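Side-chain contacts in inactive dihydroorotase-like domain (Chaetomium thermophilum, PDB 5NNL), which is a catalytically inactive relative of dihydroorotases, built as an amidohydrolase-type alpha/beta barrel with extra antiparallel strands: residues 2-7 with 255-260; 33-38 with 318-323. One frame throughout, in Å; residues are numbered along the deposited sequence. Where two conformers were deposited one is given.

Contact 1. Residues 2-7 with 255-260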
ATOM      1  N   ARG A   2      23.487  13.894  -7.398  1.00 43.86           N
ATOM      2  CA  ARG A   2      23.269  12.477  -7.652  1.00 41.10           C
ATOM      3  C   ARG A   2      21.932  12.258  -8.350  1.00 39.00           C
ATOM      4  O   ARG A   2      20.898  12.763  -7.901  1.00 34.53           O
ATOM      5  CB  ARG A   2      23.307  11.688  -6.343  1.00 40.35           C
ATOM      6  CG  ARG A   2      24.705  11.330  -5.868  1.00 45.18           C
ATOM      7  CD  ARG A   2      24.655  10.420  -4.647  1.00 49.79           C
ATOM      8  NE  ARG A   2      24.483  11.171  -3.408  1.00 53.67           N
ATOM      9  CZ  ARG A   2      24.318  10.618  -2.210  1.00 54.01           C
ATOM     10  NH1 ARG A   2      24.174  11.389  -1.144  1.00 55.64           N
ATOM     11  NH2 ARG A   2      24.288   9.297  -2.074  1.00 52.34           N
ATOM     12  N   THR A   3      21.962  11.505  -9.449  1.00 36.32           N
ATOM     13  CA  THR A   3      20.768  11.092 -10.174  1.00 34.44           C
ATOM     14  C   THR A   3      20.739   9.574 -10.270  1.00 32.55           C
ATOM     15  O   THR A   3      21.770   8.940 -10.515  1.00 36.07           O
ATOM     16  CB  THR A   3      20.730  11.700 -11.583  1.00 34.25           C
ATOM     17  OG1 THR A   3      20.549  13.117 -11.492  1.00 33.58           O
ATOM     18  CG2 THR A   3      19.596  11.111 -12.403  1.00 39.37           C
ATOM     19  N   ILE A   4      19.554   8.996 -10.084  1.00 32.47           N
ATOM     20  CA  ILE A   4      19.357   7.557 -10.188  1.00 31.43           C
ATOM     21  C   ILE A   4      18.156   7.287 -11.087  1.00 32.75           C
ATOM     22  O   ILE A   4      17.174   8.037 -11.077  1.00 32.36           O
ATOM     23  CB  ILE A   4      19.161   6.906  -8.802  1.00 30.98           C
ATOM     24  CG1 ILE A   4      17.932   7.492  -8.094  1.00 33.81           C
ATOM     25  CG2 ILE A   4      20.422   7.101  -7.955  1.00 34.62           C
ATOM     26  CD1 ILE A   4      17.567   6.780  -6.795  1.00 33.12           C
ATOM     27  N   GLN A   5      18.248   6.220 -11.877  1.00 34.69           N
ATOM     28  CA  GLN A   5      17.166   5.788 -12.752  0.53 38.22           C
ATOM     29  C   GLN A   5      16.507   4.559 -12.139  1.00 35.91           C
ATOM     30  O   GLN A   5      17.173   3.544 -11.908  1.00 35.27           O
ATOM     31  CB  GLN A   5      17.686   5.475 -14.154  0.53 39.36           C
ATOM     32  CG  GLN A   5      17.793   6.686 -15.070  0.53 39.52           C
ATOM     33  CD  GLN A   5      18.801   6.481 -16.188  0.53 37.31           C
ATOM     34  OE1 GLN A   5      18.638   5.603 -17.037  0.53 40.90           O
ATOM     35  NE2 GLN A   5      19.853   7.286 -16.187  0.53 37.74           N
ATOM     36  N   LEU A   6      15.209   4.655 -11.873  1.00 35.52           N
ATOM     37  CA  LEU A   6      14.454   3.547 -11.322  1.00 34.93           C
ATOM     38  C   LEU A   6      13.342   3.144 -12.279  1.00 32.31           C
ATOM     39  O   LEU A   6      12.865   3.969 -13.063  1.00 33.63           O
ATOM     40  CB  LEU A   6      13.836   3.913  -9.966  1.00 34.00           C
ATOM     41  CG  LEU A   6      14.808   4.177  -8.819  1.00 32.54           C
ATOM     42  CD1 LEU A   6      14.061   4.632  -7.574  1.00 34.94           C
ATOM     43  CD2 LEU A   6      15.619   2.934  -8.513  1.00 35.62           C
ATOM     44  N   PRO A   7      12.912   1.888 -12.247  1.00 31.52           N
ATOM     45  CA  PRO A   7      11.694   1.516 -12.966  1.00 32.82           C
ATOM     46  C   PRO A   7      10.478   2.114 -12.280  1.00 31.61           C
ATOM     47  O   PRO A   7      10.547   2.624 -11.160  1.00 29.37           O
ATOM     48  CB  PRO A   7      11.689  -0.011 -12.892  1.00 32.16           C
ATOM     49  CG  PRO A   7      12.411  -0.314 -11.624  1.00 34.66           C
ATOM     50  CD  PRO A   7      13.445   0.767 -11.452  1.00 34.53           C
ATOM     51  N   LEU A 255      19.472   3.791   4.736  1.00 34.35           N
ATOM     52  CA  LEU A 255      18.954   2.866   3.739  1.00 34.12           C
ATOM     53  C   LEU A 255      19.827   2.941   2.496  1.00 32.96           C
ATOM     54  O   LEU A 255      20.563   3.908   2.289  1.00 34.05           O
ATOM     55  CB  LEU A 255      17.497   3.187   3.369  1.00 31.55           C
ATOM     56  CG  LEU A 255      16.423   2.954   4.430  1.00 36.00           C
ATOM     57  CD1 LEU A 255      15.073   3.405   3.903  1.00 31.27           C
ATOM     58  CD2 LEU A 255      16.370   1.489   4.854  1.00 35.01           C
ATOM     59  N   THR A 256      19.737   1.905   1.667  1.00 34.95           N
ATOM     60  CA  THR A 256      20.396   1.888   0.372  1.00 33.68           C
ATOM     61  C   THR A 256      19.360   2.025  -0.733  1.00 33.79           C
ATOM     62  O   THR A 256      18.189   1.671  -0.562  1.00 34.50           O
ATOM     63  CB  THR A 256      21.201   0.601   0.161  1.00 36.14           C
ATOM     64  OG1 THR A 256      20.316  -0.527   0.118  1.00 33.86           O
ATOM     65  CG2 THR A 256      22.220   0.418   1.277  1.00 34.93           C
ATOM     66  N   VAL A 257      19.807   2.543  -1.879  1.00 32.67           N
ATOM     67  CA  VAL A 257      18.907   2.704  -3.016  1.00 32.34           C
ATOM     68  C   VAL A 257      18.299   1.365  -3.404  1.00 29.33           C
ATOM     69  O   VAL A 257      17.099   1.273  -3.689  1.00 27.96           O
ATOM     70  CB  VAL A 257      19.651   3.357  -4.197  1.00 34.42           C
ATOM     71  CG1 VAL A 257      18.785   3.371  -5.454  1.00 34.99           C
ATOM     72  CG2 VAL A 257      20.060   4.766  -3.830  1.00 34.52           C
ATOM     73  N   ASP A 258      19.110   0.304  -3.417  1.00 28.23           N
ATOM     74  CA  ASP A 258      18.602  -0.994  -3.846  1.00 30.62           C
ATOM     75  C   ASP A 258      17.546  -1.524  -2.885  1.00 27.87           C
ATOM     76  O   ASP A 258      16.557  -2.129  -3.316  1.00 26.03           O
ATOM     77  CB  ASP A 258      19.739  -2.002  -3.982  1.00 32.94           C
ATOM     78  CG  ASP A 258      19.280  -3.302  -4.607  1.00 31.82           C
ATOM     79  OD1 ASP A 258      18.947  -3.301  -5.812  1.00 32.63           O
ATOM     80  OD2 ASP A 258      19.245  -4.327  -3.895  1.00 32.22           O
ATOM     81  N   TYR A 259      17.740  -1.327  -1.579  1.00 28.95           N
ATOM     82  CA  TYR A 259      16.705  -1.710  -0.626  1.00 29.06           C
ATOM     83  C   TYR A 259      15.392  -1.010  -0.953  1.00 28.47           C
ATOM     84  O   TYR A 259      14.340  -1.650  -1.058  1.00 27.06           O
ATOM     85  CB  TYR A 259      17.142  -1.386   0.804  1.00 29.34           C
ATOM     86  CG  TYR A 259      16.157  -1.887   1.831  1.00 27.29           C
ATOM     87  CD1 TYR A 259      15.053  -1.125   2.190  1.00 29.27           C
ATOM     88  CD2 TYR A 259      16.315  -3.131   2.423  1.00 28.59           C
ATOM     89  CE1 TYR A 259      14.140  -1.580   3.117  1.00 29.83           C
ATOM     90  CE2 TYR A 259      15.405  -3.598   3.357  1.00 31.44           C
ATOM     91  CZ  TYR A 259      14.316  -2.815   3.698  1.00 31.12           C
ATOM     92  OH  TYR A 259      13.400  -3.260   4.620  1.00 31.79           O
ATOM     93  N   VAL A 260      15.440   0.309  -1.125  1.00 27.07           N
ATOM     94  CA  VAL A 260      14.243   1.064  -1.474  1.00 29.22           C
ATOM     95  C   VAL A 260      13.632   0.525  -2.762  1.00 30.34           C
ATOM     96  O   VAL A 260      12.414   0.333  -2.860  1.00 27.57           O
ATOM     97  CB  VAL A 260      14.578   2.561  -1.585  1.00 28.99           C
ATOM     98  CG1 VAL A 260      13.378   3.345  -2.057  1.00 28.98           C
ATOM     99  CG2 VAL A 260      15.059   3.085  -0.238  1.00 29.30           C
TER
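The end methyl of I4 meets the end of the V257 side chain head-on, in an apolar contact between strand 3-7 and the start of helix 257-271. The I4 side chain can be followed outward. CB lies too far back to touch V257. There the chain branches. CG2 turns off and stops short of both V257 methyls, at 4.8 Å from V257 CG1. CG1 sits over the backbone, flanked by N and C (chi1 60°), and makes no close contact with the helix. It carries CD1 on in an extended line (chi2 173°), and CD1 does the touching. I4 CD1 lies 3.9 Å from V257 CG1 and 4.4 Å from V257 CG2, so it meets the end of the valine fork, closer to one methyl.

With CG1 anti to its backbone N, V257 turns this methyl toward the strand. L6, two residues along the strand, approaches the same methyl more loosely, with L6 CD2 4.4 Å from V257 CG1. No hydrogen bond joins the two segments.

The helix end is held by its own chain. T256 is the N-cap, and its OG1 accepts from Y259 N at 3.2 Å with an N-H...O angle of 158°. Behind, V257 also rests on V250 of helix 242-251. I4 and L6 also touch I284 of strand 281-291, which pairs with strand 3-11 through backbone bonds. The arrangement joins a late helix to the N-terminal strand where it runs beside the antiparallel strands, consistent with the composite domain that flanks the barrel in amidohydrolase-type folds.

Contact 2. Residues 33-38 with 318-323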
ATOM      1  N   ALA A  33      -1.832  11.621  -8.513  1.00 32.87           N
ATOM      2  CA  ALA A  33      -0.784  11.841  -7.528  1.00 32.60           C
ATOM      3  C   ALA A  33       0.184  10.668  -7.473  1.00 29.31           C
ATOM      4  O   ALA A  33       1.366  10.853  -7.162  1.00 31.48           O
ATOM      5  CB  ALA A  33      -1.404  12.088  -6.151  1.00 35.27           C
ATOM      6  N   SER A  34      -0.292   9.456  -7.770  1.00 28.01           N
ATOM      7  CA  SER A  34       0.594   8.297  -7.775  1.00 27.28           C
ATOM      8  C   SER A  34       1.632   8.400  -8.888  1.00 29.42           C
ATOM      9  O   SER A  34       2.838   8.297  -8.635  1.00 27.28           O
ATOM     10  CB  SER A  34      -0.222   7.012  -7.917  1.00 28.95           C
ATOM     11  OG  SER A  34      -0.949   6.736  -6.733  1.00 30.26           O
ATOM     12  N   ILE A  35       1.188   8.611 -10.131  1.00 29.39           N
ATOM     13  CA  ILE A  35       2.136   8.664 -11.241  1.00 29.36           C
ATOM     14  C   ILE A  35       3.086   9.841 -11.062  1.00 26.66           C
ATOM     15  O   ILE A  35       4.279   9.747 -11.371  1.00 27.26           O
ATOM     16  CB  ILE A  35       1.395   8.718 -12.594  1.00 30.53           C
ATOM     17  CG1 ILE A  35       2.352   8.387 -13.747  1.00 28.55           C
ATOM     18  CG2 ILE A  35       0.740  10.086 -12.837  1.00 29.31           C
ATOM     19  CD1 ILE A  35       2.826   6.950 -13.770  1.00 30.14           C
ATOM     20  N   ALA A  36       2.582  10.953 -10.526  1.00 26.58           N
ATOM     21  CA  ALA A  36       3.440  12.103 -10.270  1.00 30.23           C
ATOM     22  C   ALA A  36       4.508  11.789  -9.229  1.00 29.73           C
ATOM     23  O   ALA A  36       5.573  12.416  -9.223  1.00 28.59           O
ATOM     24  CB  ALA A  36       2.599  13.294  -9.813  1.00 32.93           C
ATOM     25  N   ALA A  37       4.245  10.838  -8.338  1.00 26.68           N
ATOM     26  CA  ALA A  37       5.213  10.457  -7.321  1.00 28.45           C
ATOM     27  C   ALA A  37       6.141   9.337  -7.771  1.00 27.24           C
ATOM     28  O   ALA A  37       7.071   8.995  -7.033  1.00 28.67           O
ATOM     29  CB  ALA A  37       4.493  10.025  -6.038  1.00 26.09           C
ATOM     30  N   GLY A  38       5.909   8.760  -8.950  1.00 26.52           N
ATOM     31  CA  GLY A  38       6.743   7.695  -9.469  1.00 25.64           C
ATOM     32  C   GLY A  38       6.120   6.317  -9.418  1.00 26.14           C
ATOM     33  O   GLY A  38       6.787   5.344  -9.792  1.00 25.62           O
ATOM     34  N   GLN A 318       4.678   8.389 -22.779  1.00 39.28           N
ATOM     35  CA  GLN A 318       4.506   9.816 -22.555  1.00 37.46           C
ATOM     36  C   GLN A 318       5.214  10.217 -21.269  1.00 36.35           C
ATOM     37  O   GLN A 318       5.487   9.387 -20.399  1.00 34.91           O
ATOM     38  CB  GLN A 318       3.021  10.198 -22.487  1.00 37.09           C
ATOM     39  CG  GLN A 318       2.237   9.847 -23.750  1.00 38.68           C
ATOM     40  CD  GLN A 318       2.614  10.722 -24.936  1.00 41.76           C
ATOM     41  OE1 GLN A 318       3.288  11.742 -24.776  1.00 38.26           O
ATOM     42  NE2 GLN A 318       2.180  10.327 -26.134  1.00 40.84           N
ATOM     43  N   VAL A 319       5.517  11.507 -21.166  1.00 35.71           N
ATOM     44  CA  VAL A 319       6.111  12.075 -19.961  1.00 31.98           C
ATOM     45  C   VAL A 319       4.969  12.458 -19.027  1.00 33.24           C
ATOM     46  O   VAL A 319       4.242  13.423 -19.276  1.00 33.31           O
ATOM     47  CB  VAL A 319       7.005  13.276 -20.286  1.00 32.81           C
ATOM     48  CG1 VAL A 319       7.403  14.019 -19.015  1.00 34.97           C
ATOM     49  CG2 VAL A 319       8.244  12.809 -21.030  1.00 31.92           C
ATOM     50  N   ALA A 320       4.812  11.696 -17.948  1.00 30.98           N
ATOM     51  CA  ALA A 320       3.703  11.880 -17.027  1.00 30.90           C
ATOM     52  C   ALA A 320       4.010  12.851 -15.896  1.00 32.71           C
ATOM     53  O   ALA A 320       3.088  13.235 -15.172  1.00 33.05           O
ATOM     54  CB  ALA A 320       3.290  10.529 -16.434  1.00 31.82           C
ATOM     55  N   CYS A 321       5.266  13.254 -15.723  1.00 31.37           N
ATOM     56  CA  CYS A 321       5.619  14.136 -14.622  1.00 32.30           C
ATOM     57  C   CYS A 321       6.977  14.771 -14.877  1.00 30.59           C
ATOM     58  O   CYS A 321       7.879  14.128 -15.420  1.00 29.91           O
ATOM     59  CB  CYS A 321       5.644  13.375 -13.294  1.00 32.02           C
ATOM     60  SG  CYS A 321       6.166  14.385 -11.900  1.00 32.94           S
ATOM     61  N   LEU A 322       7.112  16.031 -14.467  1.00 31.54           N
ATOM     62  CA  LEU A 322       8.383  16.746 -14.518  1.00 29.48           C
ATOM     63  C   LEU A 322       8.557  17.507 -13.214  1.00 31.19           C
ATOM     64  O   LEU A 322       7.723  18.350 -12.874  1.00 31.17           O
ATOM     65  CB  LEU A 322       8.432  17.713 -15.702  1.00 31.07           C
ATOM     66  CG  LEU A 322       8.428  17.127 -17.111  1.00 34.64           C
ATOM     67  CD1 LEU A 322       8.182  18.235 -18.143  1.00 33.30           C
ATOM     68  CD2 LEU A 322       9.740  16.408 -17.385  1.00 32.55           C
ATOM     69  N   ASP A 323       9.643  17.224 -12.494  1.00 34.81           N
ATOM     70  CA  ASP A 323       9.925  17.875 -11.216  1.00 32.11           C
ATOM     71  C   ASP A 323       8.734  17.754 -10.267  1.00 31.92           C
ATOM     72  O   ASP A 323       8.333  18.713  -9.605  1.00 33.44           O
ATOM     73  CB  ASP A 323      10.308  19.342 -11.422  1.00 34.69           C
ATOM     74  CG  ASP A 323      11.559  19.505 -12.261  1.00 38.56           C
ATOM     75  OD1 ASP A 323      12.391  18.574 -12.271  1.00 39.55           O
ATOM     76  OD2 ASP A 323      11.714  20.563 -12.911  1.00 42.68           O
TER
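I35 lays its CG1 against the methyl of A320, with I35 CG1 3.6 Å from A320 CB. CG1 is anti to the backbone N (chi1 -164°), which carries it out from the helix to the strand. The other branch flanks the same methyl less closely, with I35 CG2 4.4 Å from A320 CB. I35 also packs on V313 and F315 of strand 305-315.

One residue on, A36 meets C321. The sulfur lies beside the last helical turn, with C321 SG 4.3 Å from A36 CB and 3.4 Å from A36 O. C321 CB is 4.0 Å from A36 CA, so here the cysteine packs on backbone as much as on side chain.

Two consecutive strand residues can face the helix because A320 and C321 form a classic beta bulge opposite V313. The helix and strand segments run nearly at right angles, 86° apart, with axes 7.4 Å apart at closest. In this fold the C-terminal antiparallel strands thus pack against the first long helix of the barrel. That helix closes in a Schellman motif at G38, whose phi is positive. G38 N bonds to I35 O at 3.1 Å, and the backbone of G38 also bonds to L9 of strand 3-11.

Both contacts are apolar helix-to-strand packings, and their centres lie about 17 Å apart. They do not touch each other. Contact 2 is the buried one, while contact 1 is partly buried. Contact 1 brings a late helix to the N-terminal strand. Contact 2 reverses this order, with an early helix against a C-terminal strand. Strand 3-11 ties them together, since it lies in contact 1 and also borders the end of the helix of contact 2. Contact 1 meets through branched methyl tips alone. Contact 2 sets one large side chain, I35, on an alanine, and another alanine beside a cysteine sulfur. Its nearest CA atoms come closer than those of contact 1.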